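Local atomic coordinates of rifin (Plasmodium falciparum, PDB entry 7JZI), a protein that binds, through the V2 domain represented here, the LAIR1 ectodomain taken from an antibody, and is probably displayed on the surface of infected red cells. Residues Ala33-Leu39 against His79-Val84; Val84-Leu88 against Gln101-Ile105. Residues are numbered along the deposited sequence.

Two contacts that meet at one residue can hold a turn from both ends, as in this part of the rifin V2 domain. Interaction 1 sets the loop after helix 8-33 against His79-Val84; interaction 2 sets the short helix that follows, 84-88, across the start of helix 101-127. They share Val84, lie in series along the chain, and have centres about 11 Å apart, each about 12 Å from the centre of the chain. Both border the LAIR1 surface: Cys82 packs on Tyr43 of the LAIR1 chain, and Arg85 hydrogen-bonds to the carbonyl of that same residue. The side chain of Gln101, in interaction 2, is about 10 Å from a bound platinum ion.

Interaction 1: Ala33-Leu39 against His79-Val84; sequences ALKVDTL and HPICVV
Where a long helix ends, the chain can turn on one residue with positive phi and still keep its apolar side chains against the core. Ala33 closes helix 8-33, and its carbonyl O lies 3.9 Å from Val84 CG2. Leu34 (chi1 m, chi2 t) brings its CA to 6.1 Å from that of Val84 and its CD2 to 4.0 Å from Val84 CG2, while its carbonyl O sits 3.4 Å from Ile81 CG1. Lys35, at phi/psi 57/39, makes the turn; its CA is 5.7 Å from the CA of Ile81, and its side chain reaches along the facing segment until NZ is 3.6 Å from Pro80 O and 3.7 Å from Val83 CG1. A turn with Thr38 N hydrogen-bonded to Lys35 O (3.0 Å) then directs the CA-to-CB bond of Thr38 toward 79-84: Thr38 CG2 lies 3.7 Å from Ile81 CB, Thr38 OG1 3.1 Å from His79 CE1. Leu39 (m, t) ends with CD2 3.6 Å from Ile81 CD1 and also touches helix 56-70. Across from it, residues 80-83 hold helical angles, and His79 ND1 accepts a 3.0 Å hydrogen bond from Ile81 N; the Cys71-Cys82 disulfide ties this turn to the residue just after helix 56-70. With 432 Å² buried and no hydrogen bond found between the segments, shape fit around Ile81, rather than directional bonding, fixes how these loops sit together.

Interaction 2: Val84-Leu88 against Gln101-Ile105; sequences VREKL and QKDAI
A leucine set over an alanine is a simple way to seat a short helix across a longer one. Leu88, with 77 Å² buried, points from helix 84-88 toward helix 101-105; its m, t rotamer brings CD2 to 4.0 Å from Ala104 CB and CD1 to 4.2 Å from Ile105 CG1. Ala104 points back, and the CA atoms of Leu88 and Ala104 are 5.7 Å apart, the nearest pair. With so small a side chain there, the backbone itself comes close: Leu88 O is 3.7 Å from Ala104 CB. Both segments are alpha-helical, with Leu88 N hydrogen-bonded to Val84 O (3.2 Å) and Ile105 N to Gln101 O (2.8 Å). Their axes approach to 10.4 Å and cross at 83°, so the nearly perpendicular pair meets over a small patch, 226 Å² in total. In this all-helical V2 domain the short helix thereby lies across the first turn of the long C-terminal helix 101-127, joined to it by a loop without regular structure. Gln101, extended with chi1 and chi2 both t, buries 55 Å²; its CG is 4.4 Å from Leu88 CD1, and the end of its side chain comes close to that of Arg85. That arginine faces the LAIR1 chain: Arg85 NH2 hydrogen-bonds to Tyr43 O of LAIR1 and the guanidinium makes a cation-pi contact with Tyr45 of LAIR1, on which Gln101 also packs.

Interaction 1: Ala33-Leu39 against His79-Val84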
loop_
_atom_site.group_PDB
_atom_site.type_symbol
_atom_site.label_atom_id
_atom_site.label_comp_id
_atom_site.label_asym_id
_atom_site.label_seq_id
_atom_site.Cartn_x
_atom_site.Cartn_y
_atom_site.Cartn_z
ATOM N N ALA B 33 7.659 -10.804 7.466
ATOM C CA ALA B 33 8.536 -9.903 6.723
ATOM C C ALA B 33 7.801 -8.681 6.170
ATOM O O ALA B 33 8.387 -7.595 6.103
ATOM C CB ALA B 33 9.211 -10.663 5.586
ATOM N N LEU B 34 6.543 -8.837 5.751
ATOM C CA LEU B 34 5.664 -7.749 5.321
ATOM C C LEU B 34 5.032 -6.990 6.484
ATOM O O LEU B 34 4.279 -6.034 6.248
ATOM C CB LEU B 34 4.545 -8.327 4.448
ATOM C CG LEU B 34 4.936 -8.938 3.099
ATOM C CD1 LEU B 34 3.779 -8.870 2.133
ATOM C CD2 LEU B 34 6.157 -8.232 2.514
ATOM N N LYS B 35 5.280 -7.448 7.716
ATOM C CA LYS B 35 4.619 -6.998 8.948
ATOM C C LYS B 35 3.102 -7.157 8.908
ATOM O O LYS B 35 2.358 -6.278 9.357
ATOM C CB LYS B 35 4.915 -5.581 9.414
ATOM C CG LYS B 35 6.269 -5.260 10.006
ATOM C CD LYS B 35 6.996 -4.125 9.350
ATOM C CE LYS B 35 8.071 -3.730 10.451
ATOM N NZ LYS B 35 8.364 -2.313 10.522
ATOM N N VAL B 36 2.614 -8.248 8.328
ATOM C CA VAL B 36 1.210 -8.565 8.517
ATOM C C VAL B 36 0.909 -8.696 10.021
ATOM O O VAL B 36 -0.240 -8.554 10.446
ATOM C CB VAL B 36 0.908 -9.846 7.724
ATOM C CG1 VAL B 36 -0.517 -10.291 7.921
ATOM C CG2 VAL B 36 1.201 -9.635 6.252
ATOM N N ASP B 37 1.941 -8.919 10.844
ATOM C CA ASP B 37 1.940 -8.754 12.304
ATOM C C ASP B 37 1.326 -7.471 12.883
ATOM O O ASP B 37 0.640 -7.515 13.916
ATOM C CB ASP B 37 3.378 -8.995 12.784
ATOM C CG ASP B 37 3.457 -9.309 14.257
ATOM O OD1 ASP B 37 3.474 -10.489 14.672
ATOM O OD2 ASP B 37 3.823 -8.331 14.955
ATOM N N THR B 38 1.511 -6.316 12.254
ATOM C CA THR B 38 1.086 -5.124 12.980
ATOM C C THR B 38 -0.376 -4.748 12.731
ATOM O O THR B 38 -0.917 -3.929 13.481
ATOM C CB THR B 38 2.014 -3.956 12.663
ATOM O OG1 THR B 38 1.484 -2.756 13.230
ATOM C CG2 THR B 38 2.190 -3.795 11.165
ATOM N N LEU B 39 -1.033 -5.338 11.735
ATOM C CA LEU B 39 -2.424 -4.991 11.449
ATOM C C LEU B 39 -3.354 -5.376 12.598
ATOM O O LEU B 39 -3.369 -6.529 13.037
ATOM C CB LEU B 39 -2.887 -5.666 10.157
ATOM C CG LEU B 39 -2.039 -5.458 8.903
ATOM C CD1 LEU B 39 -2.618 -6.260 7.761
ATOM C CD2 LEU B 39 -1.980 -3.986 8.553
ATOM N N HIS B 79 1.878 4.237 11.497
ATOM C CA HIS B 79 1.665 2.811 11.659
ATOM C C HIS B 79 2.845 2.043 11.078
ATOM O O HIS B 79 3.325 2.370 9.986
ATOM C CB HIS B 79 0.359 2.410 10.954
ATOM C CG HIS B 79 -0.016 0.968 11.104
ATOM N ND1 HIS B 79 0.765 -0.065 10.632
ATOM C CD2 HIS B 79 -1.119 0.391 11.635
ATOM C CE1 HIS B 79 0.169 -1.215 10.885
ATOM N NE2 HIS B 79 -0.978 -0.967 11.490
ATOM N N PRO B 80 3.321 1.009 11.780
ATOM C CA PRO B 80 4.585 0.364 11.381
ATOM C C PRO B 80 4.597 -0.206 9.972
ATOM O O PRO B 80 5.659 -0.213 9.336
ATOM C CB PRO B 80 4.756 -0.760 12.414
ATOM C CG PRO B 80 3.756 -0.523 13.486
ATOM C CD PRO B 80 2.905 0.654 13.147
ATOM N N ILE B 81 3.466 -0.710 9.472
ATOM C CA ILE B 81 3.431 -1.431 8.155
ATOM C C ILE B 81 3.810 -0.537 6.989
ATOM O O ILE B 81 4.294 -1.051 5.979
ATOM C CB ILE B 81 2.094 -2.143 7.880
ATOM C CG1 ILE B 81 2.275 -3.315 6.912
ATOM C CG2 ILE B 81 1.028 -1.176 7.397
ATOM C CD1 ILE B 81 0.987 -3.957 6.473
ATOM N N CYS B 82 3.606 0.756 7.132
ATOM C CA CYS B 82 3.775 1.641 5.966
ATOM C C CYS B 82 5.182 1.537 5.367
ATOM O O CYS B 82 5.286 1.634 4.142
ATOM C CB CYS B 82 3.328 3.043 6.344
ATOM S SG CYS B 82 1.610 3.103 6.911
ATOM N N VAL B 83 6.218 1.310 6.170
ATOM C CA VAL B 83 7.615 1.306 5.645
ATOM C C VAL B 83 7.788 0.198 4.608
ATOM O O VAL B 83 8.603 0.376 3.698
ATOM C CB VAL B 83 8.644 1.195 6.781
ATOM C CG1 VAL B 83 8.580 -0.148 7.486
ATOM C CG2 VAL B 83 10.058 1.491 6.308
ATOM N N VAL B 84 7.031 -0.887 4.709
ATOM C CA VAL B 84 7.244 -2.048 3.797
ATOM C C VAL B 84 6.963 -1.649 2.347
ATOM O O VAL B 84 7.432 -2.352 1.443
ATOM C CB VAL B 84 6.429 -3.279 4.229
ATOM C CG1 VAL B 84 5.040 -3.295 3.615
ATOM C CG2 VAL B 84 7.163 -4.569 3.911
#

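Interaction 2: Val84-Leu88 against Gln101-Ile105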
loop_
_atom_site.group_PDB
_atom_site.type_symbol
_atom_site.label_atom_id
_atom_site.label_comp_id
_atom_site.label_asym_id
_atom_site.label_seq_id
_atom_site.Cartn_x
_atom_site.Cartn_y
_atom_site.Cartn_z
ATOM N N VAL B 84 7.031 -0.887 4.709
ATOM C CA VAL B 84 7.244 -2.048 3.797
ATOM C C VAL B 84 6.963 -1.649 2.347
ATOM O O VAL B 84 7.432 -2.352 1.443
ATOM C CB VAL B 84 6.429 -3.279 4.229
ATOM C CG1 VAL B 84 5.040 -3.295 3.615
ATOM C CG2 VAL B 84 7.163 -4.569 3.911
ATOM N N ARG B 85 6.239 -0.558 2.129
ATOM C CA ARG B 85 5.864 -0.173 0.751
ATOM C C ARG B 85 7.132 0.039 -0.072
ATOM O O ARG B 85 7.127 -0.319 -1.253
ATOM C CB ARG B 85 5.022 1.101 0.781
ATOM C CG ARG B 85 3.521 0.868 0.805
ATOM C CD ARG B 85 2.789 2.187 0.931
ATOM N NE ARG B 85 1.377 2.059 0.618
ATOM C CZ ARG B 85 0.484 3.024 0.780
ATOM N NH1 ARG B 85 -0.780 2.816 0.461
ATOM N NH2 ARG B 85 0.857 4.193 1.261
ATOM N N GLU B 86 8.183 0.596 0.524
ATOM C CA GLU B 86 9.400 0.915 -0.262
ATOM C C GLU B 86 9.950 -0.376 -0.855
ATOM O O GLU B 86 10.380 -0.357 -2.014
ATOM C CB GLU B 86 10.462 1.540 0.635
ATOM C CG GLU B 86 10.089 2.914 1.156
ATOM C CD GLU B 86 11.081 3.482 2.156
ATOM O OE1 GLU B 86 11.853 2.694 2.734
ATOM O OE2 GLU B 86 11.084 4.713 2.348
ATOM N N LYS B 87 9.938 -1.448 -0.074
ATOM C CA LYS B 87 10.420 -2.759 -0.562
ATOM C C LYS B 87 9.514 -3.232 -1.693
ATOM O O LYS B 87 10.026 -3.841 -2.635
ATOM C CB LYS B 87 10.474 -3.730 0.617
ATOM C CG LYS B 87 11.026 -3.118 1.898
ATOM C CD LYS B 87 11.208 -4.101 3.031
ATOM C CE LYS B 87 11.773 -3.450 4.275
ATOM N NZ LYS B 87 12.085 -4.443 5.330
ATOM N N LEU B 88 8.216 -2.974 -1.581
ATOM C CA LEU B 88 7.248 -3.427 -2.608
ATOM C C LEU B 88 7.551 -2.739 -3.934
ATOM O O LEU B 88 7.275 -3.336 -4.975
ATOM C CB LEU B 88 5.824 -3.139 -2.133
ATOM C CG LEU B 88 5.318 -3.999 -0.977
ATOM C CD1 LEU B 88 3.996 -3.463 -0.453
ATOM C CD2 LEU B 88 5.164 -5.448 -1.407
ATOM N N GLN B 101 0.004 -1.803 -5.948
ATOM C CA GLN B 101 0.393 -2.415 -4.657
ATOM C C GLN B 101 -0.114 -3.853 -4.618
ATOM O O GLN B 101 0.679 -4.741 -4.295
ATOM C CB GLN B 101 -0.142 -1.566 -3.508
ATOM C CG GLN B 101 0.185 -2.093 -2.123
ATOM C CD GLN B 101 -0.312 -1.107 -1.099
ATOM O OE1 GLN B 101 -0.927 -1.471 -0.104
ATOM N NE2 GLN B 101 -0.079 0.166 -1.362
ATOM N N LYS B 102 -1.386 -4.068 -4.942
ATOM C CA LYS B 102 -1.924 -5.417 -4.834
ATOM C C LYS B 102 -1.116 -6.393 -5.673
ATOM O O LYS B 102 -0.900 -7.537 -5.259
ATOM C CB LYS B 102 -3.401 -5.412 -5.245
ATOM C CG LYS B 102 -4.102 -6.767 -5.357
ATOM C CD LYS B 102 -4.080 -7.318 -6.773
ATOM C CE LYS B 102 -4.931 -8.570 -6.878
ATOM N NZ LYS B 102 -4.173 -9.800 -6.538
ATOM N N ASP B 103 -0.622 -5.949 -6.830
ATOM C CA ASP B 103 0.185 -6.837 -7.655
ATOM C C ASP B 103 1.513 -7.151 -6.980
ATOM O O ASP B 103 1.959 -8.303 -6.990
ATOM C CB ASP B 103 0.405 -6.223 -9.036
ATOM C CG ASP B 103 -0.771 -6.452 -9.965
ATOM O OD1 ASP B 103 -1.551 -7.402 -9.724
ATOM O OD2 ASP B 103 -0.919 -5.678 -10.933
ATOM N N ALA B 104 2.136 -6.150 -6.350
ATOM C CA ALA B 104 3.389 -6.391 -5.640
ATOM C C ALA B 104 3.182 -7.322 -4.452
ATOM O O ALA B 104 4.008 -8.209 -4.196
ATOM C CB ALA B 104 3.992 -5.064 -5.181
ATOM N N ILE B 105 2.073 -7.153 -3.730
ATOM C CA ILE B 105 1.789 -8.032 -2.602
ATOM C C ILE B 105 1.583 -9.459 -3.089
ATOM O O ILE B 105 2.098 -10.419 -2.499
ATOM C CB ILE B 105 0.571 -7.504 -1.822
ATOM C CG1 ILE B 105 0.847 -6.091 -1.307
ATOM C CG2 ILE B 105 0.237 -8.409 -0.660
ATOM C CD1 ILE B 105 -0.203 -5.571 -0.364
#